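Local coordinates for 2-methyl-aconitate isomerase (Shewanella oneidensis, PDB 5K87), which catalyses the cis-trans isomerization of 2-methyl-aconitate in the 2-methylcitrate cycle that degrades propionate, working as a homodimer, at residues A[21-26]-A[318-323]; A[60-65]-A[72-77]; A[80-83]-A[89-92]. The protein carries 1 engineered substitution. All blocks are in the same frame, centred on the assembly; numbering follows the deposited sequence.

Contact 1: A[21-26]-A[318-323]; sequences GGTSKG and LHHAMM. With MLI (malonate ion), chain D.
The substrate pocket of this diaminopimelate epimerase clan protein is closed between a tight turn and a distant loop, and T23 meets H320 and A321 at the seam. G21 to S24 form a type II' beta turn that joins strand 12-21 to strand 24-30; residues 319-323 lead into helix 324-334. The carbonyl O of T23 sits at the edge of the H320 ring, in its plane, and takes a weak hydrogen bond from NE2 (3.1 Å, 134° at the hydrogen). CB of A321 lies over the centre of one face of that ring. The substrate-binding residues S24 and H319 hold one carboxylate of a malonate ion: S24 OG gives a very short bond to O8 (2.5 Å), and the H319 ring, swung away from its backbone nitrogen (chi1 -168°), reaches O9 through NE2 (3.0 Å). On its other nitrogen, ND1, the ring accepts the backbone N-H of A321 (2.9 Å), which limits its rotation. CB and CG of M323, inferred to be a proton donor/acceptor, rest against the malonate carbons. Two waters finish the seam, both bonded to T23 OG1: one donates to the carbonyl O of M322, the other to S24 OG and to malonate O9 (2.7 Å).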
# COMPACT_ATOMS: atom_id res chain seq x y z
N GLY A 21 12.52 5.00 -4.12
CA GLY A 21 13.33 6.17 -4.42
C GLY A 21 12.78 7.32 -3.61
O GLY A 21 11.60 7.63 -3.72
N GLY A 22 13.61 7.94 -2.77
CA GLY A 22 13.10 8.97 -1.88
C GLY A 22 11.94 8.43 -1.06
O GLY A 22 12.02 7.33 -0.50
N THR A 23 10.84 9.19 -1.02
CA THR A 23 9.66 8.79 -0.26
C THR A 23 8.59 8.12 -1.12
O THR A 23 7.41 8.18 -0.79
CB THR A 23 9.05 10.01 0.45
OG1 THR A 23 8.84 11.08 -0.49
CG2 THR A 23 10.00 10.52 1.52
N SER A 24 9.01 7.46 -2.20
CA SER A 24 8.08 6.78 -3.12
C SER A 24 8.54 5.37 -3.45
O SER A 24 9.72 5.05 -3.31
CB SER A 24 7.95 7.57 -4.41
OG SER A 24 7.58 8.91 -4.11
N LYS A 25 7.61 4.55 -3.94
CA LYS A 25 7.93 3.21 -4.44
C LYS A 25 7.40 3.08 -5.85
O LYS A 25 6.28 3.52 -6.14
CB LYS A 25 7.29 2.11 -3.58
CG LYS A 25 7.80 2.07 -2.15
CD LYS A 25 7.36 0.79 -1.43
CE LYS A 25 5.89 0.79 -1.05
NZ LYS A 25 5.58 -0.43 -0.25
N GLY A 26 8.17 2.44 -6.72
CA GLY A 26 7.73 2.22 -8.07
C GLY A 26 8.27 0.95 -8.67
O GLY A 26 9.22 0.35 -8.16
N LEU A 318 -3.81 15.24 -0.01
CA LEU A 318 -2.61 15.79 0.61
C LEU A 318 -1.52 14.73 0.60
O LEU A 318 -1.72 13.61 1.08
CB LEU A 318 -2.89 16.26 2.04
CG LEU A 318 -1.73 17.05 2.63
CD1 LEU A 318 -1.73 18.46 2.05
CD2 LEU A 318 -1.81 17.10 4.16
N HIS A 319 -0.36 15.10 0.07
CA HIS A 319 0.78 14.21 -0.03
C HIS A 319 1.41 13.97 1.34
O HIS A 319 1.49 14.88 2.17
CB HIS A 319 1.79 14.81 -1.00
CG HIS A 319 2.88 13.88 -1.41
ND1 HIS A 319 4.02 13.69 -0.65
CD2 HIS A 319 3.04 13.10 -2.51
CE1 HIS A 319 4.81 12.84 -1.26
NE2 HIS A 319 4.24 12.46 -2.39
N HIS A 320 1.88 12.75 1.57
CA HIS A 320 2.37 12.35 2.88
C HIS A 320 3.69 13.02 3.25
O HIS A 320 4.05 13.09 4.43
CB HIS A 320 2.51 10.82 2.95
CG HIS A 320 3.66 10.27 2.18
ND1 HIS A 320 4.77 9.72 2.79
CD2 HIS A 320 3.89 10.17 0.85
CE1 HIS A 320 5.62 9.30 1.87
NE2 HIS A 320 5.12 9.57 0.68
N ALA A 321 4.42 13.51 2.25
CA ALA A 321 5.71 14.14 2.49
C ALA A 321 5.82 15.31 1.51
O ALA A 321 5.06 16.26 1.61
CB ALA A 321 6.85 13.14 2.34
N MET A 322 6.72 15.24 0.54
CA MET A 322 6.69 16.19 -0.57
C MET A 322 7.14 15.51 -1.86
O MET A 322 8.13 14.76 -1.88
CB MET A 322 7.53 17.44 -0.29
CG MET A 322 7.38 18.54 -1.35
SD MET A 322 5.67 19.08 -1.60
CE MET A 322 5.28 19.65 0.05
N MET A 323 6.41 15.76 -2.94
CA MET A 323 6.84 15.29 -4.25
C MET A 323 8.19 15.94 -4.59
O MET A 323 8.41 17.13 -4.31
CB MET A 323 5.81 15.65 -5.32
CG MET A 323 4.43 15.06 -5.09
SD MET A 323 3.34 16.14 -4.12
CE MET A 323 2.89 17.38 -5.33
C1 MLI D . 6.22 12.29 -6.84
C2 MLI D . 7.58 12.96 -7.01
C3 MLI D . 6.23 11.43 -5.60
O6 MLI D . 7.74 13.82 -7.93
O7 MLI D . 8.54 12.65 -6.26
O8 MLI D . 6.16 10.17 -5.71
O9 MLI D . 6.31 11.96 -4.47
O HOH W 1 9.61 13.67 0.20
O HOH W 2 6.72 10.64 -2.11

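Contact 2: A[60-65]-A[72-77]; sequences AKQIDG and STSETV. Engineered in segment 72-77: E75 (natural residue Lys).
A single buried side-chain hydrogen bond, Q62 to S74, ties the loop after helix 43-53 to the residues just ahead of strand 75-81. NE2 of Q62 donates to OG of S74 over 3.0 Å, almost straight at 175°, and the hydroxyl oxygen lies in the plane of the amide. The glutamine reaches it with a chain extended beyond CG, while S74 turns OG anti to its own backbone nitrogen (chi1 -170°), which brings OG into line with the N-H. CB of S74 is 3.9 Å from OE1 of Q62.

Both ends of the amide have further partners: OE1 accepts the backbone N-H of A69, and NE2 also bonds S55 OG, so that these bonds together with S74 OG fix which way the amide faces. The carbonyl O of V96 separately holds S74 OG, and I53 of helix 43-53 packs against both side chains. A leucine in place of Q62 would probably leave the A69 N-H without its acceptor and S55 OG and S74 OG without the amide N-H groups, weakening the tie between the loop and S74.

Q62 opens a type I beta turn ending at G65, and the carbonyl oxygens of both residues accept K25 NZ of the second subunit. E75 is an engineered replacement for the natural lysine. S72, T73 and S74 lie where the chain enters strand 75-81, in the substrate-binding segment of this PrpF-family protein.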
# COMPACT_ATOMS: atom_id res chain seq x y z
N ALA A 60 -10.16 0.78 -4.68
CA ALA A 60 -9.12 1.73 -4.28
C ALA A 60 -8.12 1.14 -3.27
O ALA A 60 -7.67 1.83 -2.35
CB ALA A 60 -9.75 3.04 -3.75
N LYS A 61 -7.77 -0.13 -3.45
CA LYS A 61 -6.83 -0.81 -2.56
C LYS A 61 -5.61 -1.39 -3.27
O LYS A 61 -4.60 -1.67 -2.62
CB LYS A 61 -7.52 -1.95 -1.79
CG LYS A 61 -8.62 -1.49 -0.84
CD LYS A 61 -8.08 -0.60 0.26
CE LYS A 61 -9.19 -0.16 1.20
NZ LYS A 61 -8.68 0.78 2.23
N GLN A 62 -5.70 -1.60 -4.58
CA GLN A 62 -4.63 -2.23 -5.38
C GLN A 62 -4.12 -3.54 -4.76
O GLN A 62 -2.91 -3.83 -4.76
CB GLN A 62 -3.50 -1.23 -5.72
CG GLN A 62 -4.01 -0.12 -6.65
CD GLN A 62 -2.98 0.95 -6.96
OE1 GLN A 62 -2.12 1.27 -6.14
NE2 GLN A 62 -3.08 1.52 -8.15
N ILE A 63 -5.04 -4.35 -4.27
CA ILE A 63 -4.72 -5.65 -3.68
C ILE A 63 -4.38 -6.67 -4.78
O ILE A 63 -3.81 -7.73 -4.51
CB ILE A 63 -5.90 -6.13 -2.80
CG1 ILE A 63 -6.01 -5.24 -1.57
CG2 ILE A 63 -5.74 -7.57 -2.36
CD1 ILE A 63 -5.09 -5.65 -0.49
N ASP A 64 -4.71 -6.35 -6.02
CA ASP A 64 -4.45 -7.27 -7.12
C ASP A 64 -3.35 -6.73 -8.04
O ASP A 64 -3.37 -6.95 -9.24
CB ASP A 64 -5.73 -7.53 -7.90
CG ASP A 64 -5.75 -8.88 -8.58
OD1 ASP A 64 -4.83 -9.70 -8.41
OD2 ASP A 64 -6.78 -9.11 -9.28
N GLY A 65 -2.36 -6.06 -7.45
CA GLY A 65 -1.18 -5.65 -8.19
C GLY A 65 -0.10 -5.12 -7.27
O GLY A 65 -0.18 -5.25 -6.04
N SER A 72 1.93 8.01 -4.32
CA SER A 72 3.37 7.80 -4.20
C SER A 72 3.77 6.33 -4.27
O SER A 72 4.95 6.00 -4.23
CB SER A 72 3.92 8.46 -2.94
OG SER A 72 3.18 8.05 -1.80
N THR A 73 2.78 5.45 -4.40
CA THR A 73 3.02 4.01 -4.57
C THR A 73 2.25 3.43 -5.74
O THR A 73 2.01 2.22 -5.77
CB THR A 73 2.67 3.20 -3.30
OG1 THR A 73 1.27 3.34 -3.01
CG2 THR A 73 3.47 3.66 -2.10
N SER A 74 1.86 4.26 -6.71
CA SER A 74 1.18 3.79 -7.91
C SER A 74 1.94 4.36 -9.10
O SER A 74 1.46 5.22 -9.83
CB SER A 74 -0.29 4.22 -7.89
OG SER A 74 -1.05 3.58 -8.92
N GLU A 75 3.17 3.86 -9.24
CA GLU A 75 4.21 4.51 -10.04
C GLU A 75 4.98 3.49 -10.85
O GLU A 75 5.34 2.42 -10.35
CB GLU A 75 5.19 5.28 -9.13
CG GLU A 75 4.53 6.43 -8.39
CD GLU A 75 5.50 7.42 -7.77
OE1 GLU A 75 6.71 7.16 -7.69
OE2 GLU A 75 5.03 8.50 -7.35
N THR A 76 5.25 3.84 -12.11
CA THR A 76 6.04 3.01 -13.00
C THR A 76 7.10 3.82 -13.71
O THR A 76 6.94 5.03 -13.92
CB THR A 76 5.15 2.31 -14.04
OG1 THR A 76 4.47 3.29 -14.84
CG2 THR A 76 4.13 1.40 -13.35
N VAL A 77 8.19 3.15 -14.06
CA VAL A 77 9.33 3.80 -14.69
C VAL A 77 9.86 2.90 -15.80
O VAL A 77 10.02 1.69 -15.61
CB VAL A 77 10.46 4.03 -13.66
CG1 VAL A 77 11.73 4.53 -14.33
CG2 VAL A 77 10.01 4.99 -12.56

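Contact 3: A[80-83]-A[89-92]; sequences SHSS and VDYL
S80 and D90 pair through both backbone groups across two antiparallel strands. D90 N donates to S80 O over 2.8 Å, and S80 N returns the bond to D90 O at 3.1 Å, the donor here lying in the carbonyl plane. S80 O has additional neighbours from V89: its CA-H makes a longer C-H...O contact, and its CG2 comes to 3.2 Å. The chi1 of V89 (60° for CG1) swings CG2 to the side opposite the backbone N, against that oxygen.

The pair belongs to the beta hairpin of strands 75-81 and 89-96, near the end where the chain turns round. Next along, H81 and V89 form a non-hydrogen-bonded pair with diverging side chains. On the far side of strand 89-96 the hairpin is continued by strand 135-143, whose I141 packs on V89 and whose W142 packs on D90.

In the conformer described here, one of two present, the carboxylate of D90 divides its acceptors between protein and water. OD1 takes the hydroxyl of S82 on its syn side at 2.7 Å, 33° out of the carboxylate plane; the same OG is also bonded to the backbone N of K84. OD2 accepts two waters, each at 2.6 Å. One of them carries on to H81 O and receives the hydroxyl proton of S80 OG; the other takes the backbone N-H of S83. S80 OG, placed between the backbone N and the carbonyl carbon (chi1 55°), lies 3.5 Å from D90 CB and accepts a third water, which also makes a weak bond to D90 O.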
# COMPACT_ATOMS: atom_id res chain seq x y z
N SER A 80 15.86 3.38 -20.65
CA SER A 80 16.50 2.89 -21.86
C SER A 80 17.79 3.66 -22.09
O SER A 80 18.02 4.71 -21.49
CB SER A 80 15.58 3.10 -23.05
OG SER A 80 15.19 4.46 -23.15
N HIS A 81 18.64 3.13 -22.97
CA HIS A 81 19.82 3.86 -23.44
C HIS A 81 19.39 5.16 -24.08
O HIS A 81 18.40 5.22 -24.80
CB HIS A 81 20.56 3.07 -24.51
CG HIS A 81 21.18 1.80 -24.02
ND1 HIS A 81 22.31 1.77 -23.22
CD2 HIS A 81 20.84 0.50 -24.22
CE1 HIS A 81 22.62 0.52 -22.95
NE2 HIS A 81 21.75 -0.27 -23.55
N SER A 82 20.16 6.22 -23.83
CA SER A 82 19.85 7.51 -24.42
C SER A 82 20.52 7.72 -25.77
O SER A 82 21.64 7.25 -26.00
CB SER A 82 20.27 8.64 -23.48
OG SER A 82 19.81 9.88 -23.98
N SER A 83 19.83 8.43 -26.65
CA SER A 83 20.42 8.91 -27.90
C SER A 83 20.69 10.41 -27.85
O SER A 83 21.01 11.03 -28.87
CB SER A 83 19.52 8.59 -29.09
OG SER A 83 19.47 7.20 -29.33
N VAL A 89 21.03 7.88 -19.91
CA VAL A 89 19.85 7.04 -19.83
C VAL A 89 18.62 7.91 -20.05
O VAL A 89 18.59 9.06 -19.60
CB VAL A 89 19.79 6.31 -18.45
CG1 VAL A 89 19.75 7.30 -17.30
CG2 VAL A 89 18.61 5.33 -18.38
N ASP A 90 17.63 7.38 -20.76
CA ASP A 90 16.33 8.04 -20.92
C ASP A 90 15.35 7.50 -19.88
O ASP A 90 15.25 6.28 -19.67
CB ASP A 90 15.75 7.78 -22.30
CG ASP A 90 16.43 8.57 -23.40
OD1 ASP A 90 17.32 9.39 -23.11
OD2 ASP A 90 16.04 8.36 -24.57
N TYR A 91 14.58 8.41 -19.29
CA TYR A 91 13.71 8.11 -18.17
C TYR A 91 12.28 8.55 -18.49
O TYR A 91 12.02 9.73 -18.70
CB TYR A 91 14.26 8.84 -16.94
CG TYR A 91 13.39 9.01 -15.71
CD1 TYR A 91 12.36 8.13 -15.39
CD2 TYR A 91 13.63 10.07 -14.85
CE1 TYR A 91 11.60 8.31 -14.25
CE2 TYR A 91 12.87 10.25 -13.70
CZ TYR A 91 11.85 9.37 -13.41
OH TYR A 91 11.09 9.54 -12.28
N LEU A 92 11.36 7.58 -18.52
CA LEU A 92 9.93 7.86 -18.59
C LEU A 92 9.25 7.46 -17.29
O LEU A 92 9.45 6.35 -16.79
CB LEU A 92 9.26 7.11 -19.74
CG LEU A 92 9.47 7.67 -21.15
CD1 LEU A 92 8.93 6.69 -22.18
CD2 LEU A 92 8.80 9.03 -21.28
O HOH W 3 12.80 5.01 -21.52
O HOH W 4 15.82 5.95 -25.43
O HOH W 5 17.19 9.24 -26.67

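Overall arrangement
One segment of each contact lies on, or leads into, the neighbouring strands 24-30, 75-81 and 89-96, the first two parallel and the last two antiparallel. The centres of contacts 1 and 2 are about 13 Å apart and the two touch, S72 meeting S24, K25 and H320; the centre of contact 3 lies about 23 Å and 24 Å from theirs, with V77 packing on Y91 to join it to contact 2. Along the chain, contacts 2 and 3 come one after the other between the two segments of contact 1. Contact 3 pairs two strands of a hairpin, contact 2 ties a loop to the entrance of one of them, and contact 1 brings distant parts of the chain together at the substrate site; contacts 1 and 2 also touch the second subunit.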